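Local coordinates for protein lovastatin nonaketide synthase mokA (Monascus pilosus, PDB 6AD3) that catalyses the iterative nine-step assembly of the polyketide core of lovastatin (monacolin K), and is represented here by its condensation domain, at residues 260-263 / 264-268; 382-386 / 387-391; 395-398 / 399-403. The protein carries 1 engineered substitution. All coordinates share one frame; numbering follows the deposited sequence.

Contact 1: 260-263 / 264-268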
ATOM      1  N   ALA A 260      -7.513  -8.647  21.272  1.00 23.70           N
ATOM      2  CA  ALA A 260      -7.324  -8.136  22.628  1.00 24.82           C
ATOM      3  C   ALA A 260      -5.981  -7.425  22.744  1.00 22.07           C
ATOM      4  O   ALA A 260      -5.871  -6.414  23.432  1.00 24.66           O
ATOM      5  CB  ALA A 260      -7.417  -9.270  23.664  1.00 26.70           C
ATOM      6  N   TYR A 261      -4.979  -7.923  22.036  1.00 19.58           N
ATOM      7  CA  TYR A 261      -3.670  -7.275  22.007  1.00 21.44           C
ATOM      8  C   TYR A 261      -3.778  -5.868  21.456  1.00 21.62           C
ATOM      9  O   TYR A 261      -3.325  -4.910  22.076  1.00 19.73           O
ATOM     10  CB  TYR A 261      -2.696  -8.076  21.155  1.00 22.57           C
ATOM     11  CG  TYR A 261      -1.392  -7.387  20.907  1.00 20.79           C
ATOM     12  CD1 TYR A 261      -0.375  -7.450  21.838  1.00 22.54           C
ATOM     13  CD2 TYR A 261      -1.164  -6.674  19.732  1.00 20.50           C
ATOM     14  CE1 TYR A 261       0.855  -6.880  21.590  1.00 23.90           C
ATOM     15  CE2 TYR A 261       0.065  -6.067  19.487  1.00 19.91           C
ATOM     16  CZ  TYR A 261       1.053  -6.136  20.441  1.00 21.74           C
ATOM     17  OH  TYR A 261       2.289  -5.563  20.210  1.00 20.58           O
ATOM     18  N   TRP A 262      -4.414  -5.730  20.302  1.00 20.50           N
ATOM     19  CA  TRP A 262      -4.552  -4.398  19.710  1.00 21.18           C
ATOM     20  C   TRP A 262      -5.515  -3.510  20.475  1.00 22.78           C
ATOM     21  O   TRP A 262      -5.270  -2.316  20.626  1.00 20.10           O
ATOM     22  CB  TRP A 262      -4.950  -4.494  18.236  1.00 20.88           C
ATOM     23  CG  TRP A 262      -3.922  -5.147  17.396  1.00 19.94           C
ATOM     24  CD1 TRP A 262      -3.997  -6.362  16.847  1.00 21.18           C
ATOM     25  CD2 TRP A 262      -2.651  -4.606  17.004  1.00 18.96           C
ATOM     26  NE1 TRP A 262      -2.847  -6.633  16.132  1.00 18.52           N
ATOM     27  CE2 TRP A 262      -2.003  -5.580  16.246  1.00 18.74           C
ATOM     28  CE3 TRP A 262      -1.954  -3.427  17.321  1.00 21.67           C
ATOM     29  CZ2 TRP A 262      -0.704  -5.409  15.749  1.00 19.71           C
ATOM     30  CZ3 TRP A 262      -0.692  -3.244  16.800  1.00 20.94           C
ATOM     31  CH2 TRP A 262      -0.092  -4.219  15.990  1.00 18.11           C
ATOM     32  N   GLU A 263      -6.575  -4.093  21.036  1.00 20.63           N
ATOM     33  CA  GLU A 263      -7.544  -3.313  21.777  1.00 25.05           C
ATOM     34  C   GLU A 263      -6.917  -2.766  23.046  1.00 25.73           C
ATOM     35  O   GLU A 263      -7.157  -1.637  23.439  1.00 25.35           O
ATOM     36  CB  GLU A 263      -8.762  -4.170  22.131  1.00 28.14           C
ATOM     37  CG  GLU A 263      -9.717  -4.341  20.961  1.00 37.28           C
ATOM     38  CD  GLU A 263     -10.978  -5.088  21.363  1.00 42.56           C
ATOM     39  OE1 GLU A 263     -11.651  -4.658  22.332  1.00 46.86           O
ATOM     40  OE2 GLU A 263     -11.294  -6.082  20.703  1.00 39.21           O
ATOM     41  N   SER A 264      -6.137  -3.584  23.709  1.00 24.19           N
ATOM     42  CA  SER A 264      -5.501  -3.130  24.945  1.00 24.63           C
ATOM     43  C   SER A 264      -4.460  -2.042  24.641  1.00 22.39           C
ATOM     44  O   SER A 264      -4.403  -1.002  25.321  1.00 21.46           O
ATOM     45  CB  SER A 264      -4.861  -4.303  25.674  1.00 26.92           C
ATOM     46  OG  SER A 264      -3.972  -3.799  26.651  1.00 33.23           O
ATOM     47  N   MET A 265      -3.697  -2.216  23.551  1.00 21.81           N
ATOM     48  CA  MET A 265      -2.710  -1.217  23.153  1.00 20.91           C
ATOM     49  C   MET A 265      -3.351   0.157  23.000  1.00 19.85           C
ATOM     50  O   MET A 265      -2.751   1.186  23.360  1.00 21.35           O
ATOM     51  CB  MET A 265      -2.059  -1.622  21.823  1.00 20.61           C
ATOM     52  CG  MET A 265      -1.044  -0.621  21.315  1.00 20.27           C
ATOM     53  SD  MET A 265      -0.387  -1.084  19.697  1.00 19.90           S
ATOM     54  CE  MET A 265       0.635  -2.512  20.100  1.00 22.31           C
ATOM     55  N   HIS A 266      -4.546   0.171  22.410  1.00 18.76           N
ATOM     56  CA  HIS A 266      -5.211   1.411  22.010  1.00 19.96           C
ATOM     57  C   HIS A 266      -6.284   1.901  22.970  1.00 21.93           C
ATOM     58  O   HIS A 266      -6.798   3.015  22.833  1.00 21.29           O
ATOM     59  CB  HIS A 266      -5.770   1.237  20.592  1.00 18.77           C
ATOM     60  CG  HIS A 266      -4.696   1.253  19.557  1.00 16.80           C
ATOM     61  ND1 HIS A 266      -3.994   2.400  19.266  1.00 18.37           N
ATOM     62  CD2 HIS A 266      -4.035   0.245  18.944  1.00 16.11           C
ATOM     63  CE1 HIS A 266      -3.014   2.110  18.434  1.00 16.06           C
ATOM     64  NE2 HIS A 266      -3.010   0.808  18.234  1.00 16.82           N
ATOM     65  N   HIS A 267      -6.434   1.188  24.070  1.00 22.03           N
ATOM     66  CA  HIS A 267      -7.418   1.597  25.088  1.00 23.71           C
ATOM     67  C   HIS A 267      -7.026   2.949  25.741  1.00 22.04           C
ATOM     68  O   HIS A 267      -5.836   3.280  25.902  1.00 22.90           O
ATOM     69  CB  HIS A 267      -7.541   0.507  26.167  1.00 29.05           C
ATOM     70  CG  HIS A 267      -8.734   0.677  27.061  1.00 30.64           C
ATOM     71  ND1 HIS A 267      -8.679   1.347  28.268  1.00 30.07           N
ATOM     72  CD2 HIS A 267     -10.019   0.265  26.918  1.00 36.04           C
ATOM     73  CE1 HIS A 267      -9.886   1.366  28.811  1.00 32.19           C
ATOM     74  NE2 HIS A 267     -10.724   0.754  27.991  1.00 30.67           N
ATOM     75  N   GLN A 268      -8.037   3.720  26.088  1.00 21.38           N
ATOM     76  CA  GLN A 268      -7.862   5.020  26.648  1.00 21.30           C
ATOM     77  C   GLN A 268      -8.557   5.047  28.039  1.00 22.07           C
ATOM     78  O   GLN A 268      -9.532   4.350  28.235  1.00 23.30           O
ATOM     79  CB  GLN A 268      -8.525   6.046  25.732  1.00 25.14           C
ATOM     80  CG  GLN A 268      -7.749   6.335  24.448  1.00 24.77           C
ATOM     81  CD  GLN A 268      -6.448   7.030  24.736  1.00 25.55           C
ATOM     82  OE1 GLN A 268      -5.427   6.391  24.896  1.00 28.28           O
ATOM     83  NE2 GLN A 268      -6.521   8.330  24.987  1.00 29.83           N
TER
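Met-265 runs extended from its backbone, with chi1 (178°) and chi2 both close to 180°, and bends only at chi3 (-71°), which turns its thioether back along the helix onto Tyr-261 and Trp-262. The methyl CE arrives obliquely at the phenol ring, 3.7 Å from Tyr-261 CE2. Met-265 SD lies 3.6 Å from Trp-262 CZ3, a Met-aromatic contact in which the sulfur comes in obliquely. Met-265 and Trp-262 point the same way, side by side, while Tyr-261 CD2 sits 3.6 Å above the indole plane, over its centre. This is i to i+3 and i to i+4 packing on the last turns of helix 256-266 of the condensation domain, where Trp-262 lies against edge strand 371-377. The backbone is held by Met-265 N to Tyr-261 O (3.1 Å) and Ser-264 N to Ala-260 O (2.9 Å). Trp-262 O accepts from His-266 N (3.1 Å) and also meets the edge of that residue's ring, with CD2 3.3 Å away. His-266 NE2 is hydrogen-bonded to Pro-374 O, whereas the Glu-263 carboxylate pairs with Arg-414 in a salt bridge.

Contact 2: 382-386 / 387-391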
ATOM      1  N   PRO A 382      13.079  11.391  24.942  1.00 46.76           N
ATOM      2  CA  PRO A 382      13.969  11.976  23.939  1.00 46.23           C
ATOM      3  C   PRO A 382      15.461  11.770  24.193  1.00 47.74           C
ATOM      4  O   PRO A 382      16.270  11.991  23.269  1.00 39.14           O
ATOM      5  CB  PRO A 382      13.635  13.469  24.000  1.00 53.32           C
ATOM      6  CG  PRO A 382      13.128  13.685  25.374  1.00 50.60           C
ATOM      7  CD  PRO A 382      12.393  12.426  25.733  1.00 49.75           C
ATOM      8  N   HIS A 383      15.838  11.388  25.425  1.00 37.38           N
ATOM      9  CA  HIS A 383      17.262  11.309  25.784  1.00 37.45           C
ATOM     10  C   HIS A 383      17.888   9.926  25.562  1.00 36.00           C
ATOM     11  O   HIS A 383      19.119   9.767  25.697  1.00 34.53           O
ATOM     12  CB  HIS A 383      17.480  11.756  27.246  1.00 44.42           C
ATOM     13  CG  HIS A 383      16.780  10.894  28.249  1.00 51.99           C
ATOM     14  ND1 HIS A 383      17.273   9.671  28.656  1.00 55.87           N
ATOM     15  CD2 HIS A 383      15.619  11.075  28.923  1.00 55.11           C
ATOM     16  CE1 HIS A 383      16.439   9.127  29.525  1.00 56.73           C
ATOM     17  NE2 HIS A 383      15.429   9.961  29.707  1.00 60.94           N
ATOM     18  N   ILE A 384      17.088   8.931  25.174  1.00 31.97           N
ATOM     19  CA  ILE A 384      17.672   7.641  24.807  1.00 26.99           C
ATOM     20  C   ILE A 384      18.378   7.779  23.457  1.00 24.28           C
ATOM     21  O   ILE A 384      18.211   8.802  22.775  1.00 24.87           O
ATOM     22  CB  ILE A 384      16.651   6.521  24.755  1.00 30.97           C
ATOM     23  CG1 ILE A 384      15.689   6.707  23.583  1.00 28.03           C
ATOM     24  CG2 ILE A 384      15.901   6.408  26.069  1.00 34.41           C
ATOM     25  CD1 ILE A 384      14.821   5.486  23.389  1.00 29.07           C
ATOM     26  N   THR A 385      19.325   6.883  23.190  1.00 23.98           N
ATOM     27  CA  THR A 385      20.105   6.948  21.977  1.00 23.27           C
ATOM     28  C   THR A 385      19.283   6.320  20.838  1.00 22.25           C
ATOM     29  O   THR A 385      18.378   5.543  21.074  1.00 21.68           O
ATOM     30  CB  THR A 385      21.438   6.190  22.087  1.00 22.86           C
ATOM     31  OG1 THR A 385      21.177   4.791  22.175  1.00 22.45           O
ATOM     32  CG2 THR A 385      22.258   6.646  23.327  1.00 24.45           C
ATOM     33  N   PHE A 386      19.673   6.613  19.607  1.00 20.30           N
ATOM     34  CA  PHE A 386      18.991   6.025  18.470  1.00 18.72           C
ATOM     35  C   PHE A 386      19.174   4.527  18.498  1.00 19.60           C
ATOM     36  O   PHE A 386      18.240   3.805  18.281  1.00 20.13           O
ATOM     37  CB  PHE A 386      19.467   6.595  17.141  1.00 19.18           C
ATOM     38  CG  PHE A 386      18.650   6.120  15.960  1.00 17.49           C
ATOM     39  CD1 PHE A 386      17.400   6.657  15.728  1.00 21.29           C
ATOM     40  CD2 PHE A 386      19.030   5.012  15.229  1.00 18.62           C
ATOM     41  CE1 PHE A 386      16.588   6.165  14.700  1.00 20.04           C
ATOM     42  CE2 PHE A 386      18.195   4.490  14.215  1.00 19.14           C
ATOM     43  CZ  PHE A 386      16.973   5.065  13.984  1.00 18.41           C
ATOM     44  N   GLY A 387      20.371   4.061  18.852  1.00 21.29           N
ATOM     45  CA  GLY A 387      20.617   2.635  18.928  1.00 20.27           C
ATOM     46  C   GLY A 387      19.649   1.934  19.855  1.00 21.66           C
ATOM     47  O   GLY A 387      19.188   0.827  19.561  1.00 22.28           O
ATOM     48  N   GLU A 388      19.430   2.517  21.027  1.00 20.90           N
ATOM     49  CA  GLU A 388      18.464   1.989  21.990  1.00 23.33           C
ATOM     50  C   GLU A 388      17.041   1.982  21.420  1.00 20.79           C
ATOM     51  O   GLU A 388      16.295   1.030  21.599  1.00 22.00           O
ATOM     52  CB  GLU A 388      18.512   2.805  23.290  1.00 24.49           C
ATOM     53  CG  GLU A 388      19.874   2.710  23.971  1.00 29.67           C
ATOM     54  CD  GLU A 388      20.030   3.635  25.179  1.00 31.57           C
ATOM     55  OE1 GLU A 388      19.444   4.721  25.209  1.00 32.03           O
ATOM     56  OE2 GLU A 388      20.890   3.325  26.021  1.00 44.69           O
ATOM     57  N   HIS A 389      16.705   3.039  20.706  1.00 22.41           N
ATOM     58  CA  HIS A 389      15.372   3.178  20.125  1.00 19.68           C
ATOM     59  C   HIS A 389      15.186   2.179  18.998  1.00 19.07           C
ATOM     60  O   HIS A 389      14.079   1.681  18.775  1.00 19.43           O
ATOM     61  CB  HIS A 389      15.208   4.571  19.611  1.00 22.38           C
ATOM     62  CG  HIS A 389      13.824   4.889  19.147  1.00 20.71           C
ATOM     63  ND1 HIS A 389      12.716   4.716  19.948  1.00 23.57           N
ATOM     64  CD2 HIS A 389      13.391   5.505  18.028  1.00 21.38           C
ATOM     65  CE1 HIS A 389      11.665   5.260  19.358  1.00 28.39           C
ATOM     66  NE2 HIS A 389      12.040   5.700  18.166  1.00 21.98           N
ATOM     67  N   LEU A 390      16.263   1.911  18.272  1.00 20.75           N
ATOM     68  CA  LEU A 390      16.237   0.921  17.206  1.00 20.40           C
ATOM     69  C   LEU A 390      15.933  -0.454  17.759  1.00 20.76           C
ATOM     70  O   LEU A 390      15.083  -1.206  17.237  1.00 21.37           O
ATOM     71  CB  LEU A 390      17.587   0.908  16.480  1.00 23.88           C
ATOM     72  CG  LEU A 390      17.775  -0.146  15.403  1.00 21.91           C
ATOM     73  CD1 LEU A 390      16.718  -0.055  14.311  1.00 24.34           C
ATOM     74  CD2 LEU A 390      19.159  -0.025  14.790  1.00 24.56           C
ATOM     75  N   VAL A 391      16.601  -0.815  18.845  1.00 20.48           N
ATOM     76  CA  VAL A 391      16.370  -2.118  19.416  1.00 20.25           C
ATOM     77  C   VAL A 391      14.949  -2.197  19.950  1.00 20.66           C
ATOM     78  O   VAL A 391      14.261  -3.208  19.776  1.00 21.74           O
ATOM     79  CB  VAL A 391      17.414  -2.409  20.521  1.00 25.32           C
ATOM     80  CG1 VAL A 391      16.985  -3.590  21.390  1.00 26.79           C
ATOM     81  CG2 VAL A 391      18.764  -2.690  19.871  1.00 25.94           C
TER
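Thr-385 and Glu-388 exchange two hydrogen bonds. In one, Thr-385 OG1 accepts from Glu-388 N at 3.1 Å; with chi1 at 68° the hydroxyl lies between the residue's own backbone N and carbonyl carbon, turned to the first turn of the helix. In the other, Thr-385 N donates to Glu-388 OE1 at 3.0 Å. That bond is nearly straight (168°), though its donor stands above the carboxylate plane, 41° out of it. The pair makes a capping box, with Thr-385 as N-cap of helix 386-401: each residue's side chain takes up the other's backbone N-H. The fit is close, as Thr-385 OG1 is also 3.0 Å from Glu-388 CG, and Ile-384 CB is a further neighbour of Glu-388 OE1, at 3.4 Å.

Ordinary helical bonds start at once, from His-389 N to Thr-385 O (3.0 Å) and from Leu-390 N to Phe-386 O (2.7 Å).

Apolar packing is lighter. The Ile-384 side chain slants across that of His-389, its CD1 3.9 Å from His-389 CB. Phe-386 CE2 meets Leu-390 CB more loosely, at 4.3 Å. Beyond the two segments, the buried Phe-386 ring stacks on Phe-510 and His-389 NE2 is hydrogen-bonded to His-336 ND1 of helix 327-343. Backbone bonds from Ile-384 to Leu-518 and from Phe-386 to Leu-516 bring the chain's C-terminal tail alongside.

Contact 3: 395-398 / 399-403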
ATOM      1  N   ASP A 395      11.860  -4.739  18.782  1.00 20.12           N
ATOM      2  CA  ASP A 395      11.022  -5.582  19.658  1.00 22.10           C
ATOM      3  C   ASP A 395       9.519  -5.288  19.465  1.00 23.64           C
ATOM      4  O   ASP A 395       8.687  -6.198  19.440  1.00 20.64           O
ATOM      5  CB  ASP A 395      11.406  -5.367  21.129  1.00 25.33           C
ATOM      6  CG  ASP A 395      12.799  -5.872  21.446  1.00 29.27           C
ATOM      7  OD1 ASP A 395      13.299  -6.754  20.727  1.00 29.85           O
ATOM      8  OD2 ASP A 395      13.428  -5.327  22.372  1.00 32.42           O
ATOM      9  N   LYS A 396       9.202  -4.025  19.220  1.00 19.61           N
ATOM     10  CA  LYS A 396       7.801  -3.582  19.030  1.00 22.22           C
ATOM     11  C   LYS A 396       7.233  -4.201  17.751  1.00 19.79           C
ATOM     12  O   LYS A 396       6.085  -4.662  17.708  1.00 21.39           O
ATOM     13  CB  LYS A 396       7.763  -2.051  18.950  1.00 24.57           C
ATOM     14  CG  LYS A 396       6.385  -1.444  18.710  1.00 30.59           C
ATOM     15  CD  LYS A 396       6.374   0.085  18.933  1.00 34.30           C
ATOM     16  CE  LYS A 396       6.300   0.415  20.413  1.00 33.83           C
ATOM     17  NZ  LYS A 396       5.172   1.259  20.787  1.00 38.66           N
ATOM     18  N   VAL A 397       8.042  -4.219  16.705  1.00 19.48           N
ATOM     19  CA  VAL A 397       7.636  -4.805  15.435  1.00 19.44           C
ATOM     20  C   VAL A 397       7.509  -6.324  15.513  1.00 20.22           C
ATOM     21  O   VAL A 397       6.493  -6.904  15.104  1.00 21.42           O
ATOM     22  CB  VAL A 397       8.644  -4.451  14.336  1.00 19.15           C
ATOM     23  CG1 VAL A 397       8.418  -5.292  13.103  1.00 19.94           C
ATOM     24  CG2 VAL A 397       8.592  -2.964  14.018  1.00 19.87           C
ATOM     25  N   ARG A 398       8.457  -6.954  16.181  1.00 21.08           N
ATOM     26  CA  ARG A 398       8.393  -8.413  16.344  1.00 23.08           C
ATOM     27  C   ARG A 398       7.141  -8.801  17.132  1.00 19.59           C
ATOM     28  O   ARG A 398       6.444  -9.750  16.776  1.00 20.77           O
ATOM     29  CB  ARG A 398       9.656  -8.950  17.022  1.00 23.68           C
ATOM     30  CG  ARG A 398      10.882  -8.918  16.111  1.00 31.85           C
ATOM     31  CD  ARG A 398      12.106  -9.470  16.858  1.00 42.31           C
ATOM     32  NE  ARG A 398      13.155  -9.931  15.960  1.00 54.69           N
ATOM     33  CZ  ARG A 398      14.282 -10.510  16.370  1.00 68.85           C
ATOM     34  NH1 ARG A 398      14.507 -10.711  17.669  1.00 75.29           N
ATOM     35  NH2 ARG A 398      15.182 -10.904  15.483  1.00 55.08           N
ATOM     36  N   GLU A 399       6.801  -8.024  18.138  1.00 19.22           N
ATOM     37  CA  GLU A 399       5.597  -8.318  18.910  1.00 23.42           C
ATOM     38  C   GLU A 399       4.338  -8.099  18.056  1.00 19.08           C
ATOM     39  O   GLU A 399       3.430  -8.909  18.060  1.00 21.17           O
ATOM     40  CB  GLU A 399       5.563  -7.464  20.160  1.00 26.88           C
ATOM     41  CG  GLU A 399       4.508  -7.872  21.159  1.00 31.55           C
ATOM     42  CD  GLU A 399       4.525  -6.968  22.372  1.00 30.74           C
ATOM     43  OE1 GLU A 399       3.900  -5.888  22.323  1.00 26.96           O
ATOM     44  OE2 GLU A 399       5.233  -7.300  23.327  1.00 32.83           O
ATOM     45  N   ALA A 400       4.300  -7.000  17.322  1.00 21.27           N
ATOM     46  CA  ALA A 400       3.194  -6.738  16.411  1.00 21.42           C
ATOM     47  C   ALA A 400       3.006  -7.907  15.438  1.00 20.99           C
ATOM     48  O   ALA A 400       1.891  -8.257  15.125  1.00 19.42           O
ATOM     49  CB  ALA A 400       3.404  -5.440  15.655  1.00 23.66           C
ATOM     50  N   MET A 401       4.107  -8.476  14.950  1.00 18.92           N
ATOM     51  CA  MET A 401       4.053  -9.497  13.909  1.00 22.57           C
ATOM     52  C   MET A 401       3.529 -10.830  14.443  1.00 22.30           C
ATOM     53  O   MET A 401       2.967 -11.632  13.681  1.00 23.32           O
ATOM     54  CB  MET A 401       5.435  -9.693  13.268  1.00 21.29           C
ATOM     55  CG  MET A 401       5.877  -8.516  12.426  1.00 24.66           C
ATOM     56  SD  MET A 401       4.688  -8.072  11.149  1.00 28.40           S
ATOM     57  CE  MET A 401       4.748  -9.504  10.110  1.00 27.23           C
ATOM     58  N   GLN A 402       3.498 -10.979  15.756  1.00 22.97           N
ATOM     59  CA  GLN A 402       2.802 -12.103  16.350  1.00 25.48           C
ATOM     60  C   GLN A 402       1.280 -11.971  16.298  1.00 26.59           C
ATOM     61  O   GLN A 402       0.569 -12.886  16.690  1.00 25.06           O
ATOM     62  CB  GLN A 402       3.274 -12.290  17.792  1.00 30.35           C
ATOM     63  CG  GLN A 402       4.735 -12.667  17.877  1.00 33.95           C
ATOM     64  CD  GLN A 402       5.240 -12.648  19.293  1.00 47.72           C
ATOM     65  OE1 GLN A 402       4.672 -11.981  20.151  1.00 59.88           O
ATOM     66  NE2 GLN A 402       6.307 -13.388  19.553  1.00 54.44           N
ATOM     67  N   HIS A 403       0.790 -10.772  15.993  1.00 21.21           N
ATOM     68  CA  HIS A 403      -0.634 -10.513  16.047  1.00 19.61           C
ATOM     69  C   HIS A 403      -1.026  -9.832  14.757  1.00 21.78           C
ATOM     70  O   HIS A 403      -1.889  -8.982  14.755  1.00 21.22           O
ATOM     71  CB  HIS A 403      -0.980  -9.585  17.224  1.00 21.48           C
ATOM     72  CG  HIS A 403      -0.498 -10.094  18.549  1.00 23.33           C
ATOM     73  ND1 HIS A 403      -1.039 -11.206  19.148  1.00 25.95           N
ATOM     74  CD2 HIS A 403       0.524  -9.700  19.342  1.00 26.25           C
ATOM     75  CE1 HIS A 403      -0.400 -11.453  20.277  1.00 25.11           C
ATOM     76  NE2 HIS A 403       0.530 -10.532  20.438  1.00 24.26           N
TER
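Arg-398 O is approached by two backbone donors, Met-401 N at 3.2 Å and Gln-402 N at 3.4 Å, and both bonds are weak and well bent. The Met-401 N-H is shared, because its better bond goes to Val-397 O at 2.9 Å. One amide thus bridges an i to i+4 and an i to i+3 acceptor. Further back the pattern is regular: Glu-399 N donates to Asp-395 O at 2.9 Å, and Ala-400 N to Lys-396 O at 3.0 Å.

Side chains add modestly to this backbone frame. Met-401 has its CG beside the backbone N (chi1 -70°), which tucks that carbon against the preceding turn, 3.2 Å from Val-397 O. From there the chain folds over at chi2 and chi3, and its end leads away from 395-398. Val-397 and Met-401 lie side by side, their closest carbons, Val-397 CG1 and Met-401 CG, 4.2 Å apart. Gln-402, by contrast, keeps its extended chain close to a carbonyl, with CG 3.6 Å from Arg-398 O, and its CB lies over one face of the His-403 ring, toward the rim.

The surroundings divide the helix into faces. Val-397 packs on Met-328 and Leu-332 of helix 327-343, while Ala-400 and Met-401 rest on Leu-375 and Leu-373. Lys-396 makes a cation-pi contact with Phe-377, and His-403 ND1 is hydrogen-bonded to Asp-258. With Val-397 and Ala-400 buried and Asp-395 and Arg-398 exposed, this is an amphipathic alpha-helix near its C-terminal end, packed on edge strand 371-377 of the six-stranded mixed sheet in the condensation domain.

In the fold
Contacts 2 and 3 share helix 386-401: contact 2 caps its start and contact 3 covers its last turns, with centres about 18 Å apart and no touch beyond the neighbouring sequence. Contact 1 belongs to a different helix, 256-266, yet meets contact 3 directly, their centres about 14 Å apart. There Tyr-261 OH lies 2.7 Å from Glu-399 OE1 and Trp-262 NE1 2.9 Å from His-403 O, both probable hydrogen bonds, and the rings of Tyr-261 and His-403 stack. Contacts 1 and 3 also share strand 371-377 as a packing surface. Helix 327-343 receives side chains from both contacts 2 and 3. Contact 2, with the C-terminal tail along it, stays clear of contact 1, nearest atoms about 12 Å apart.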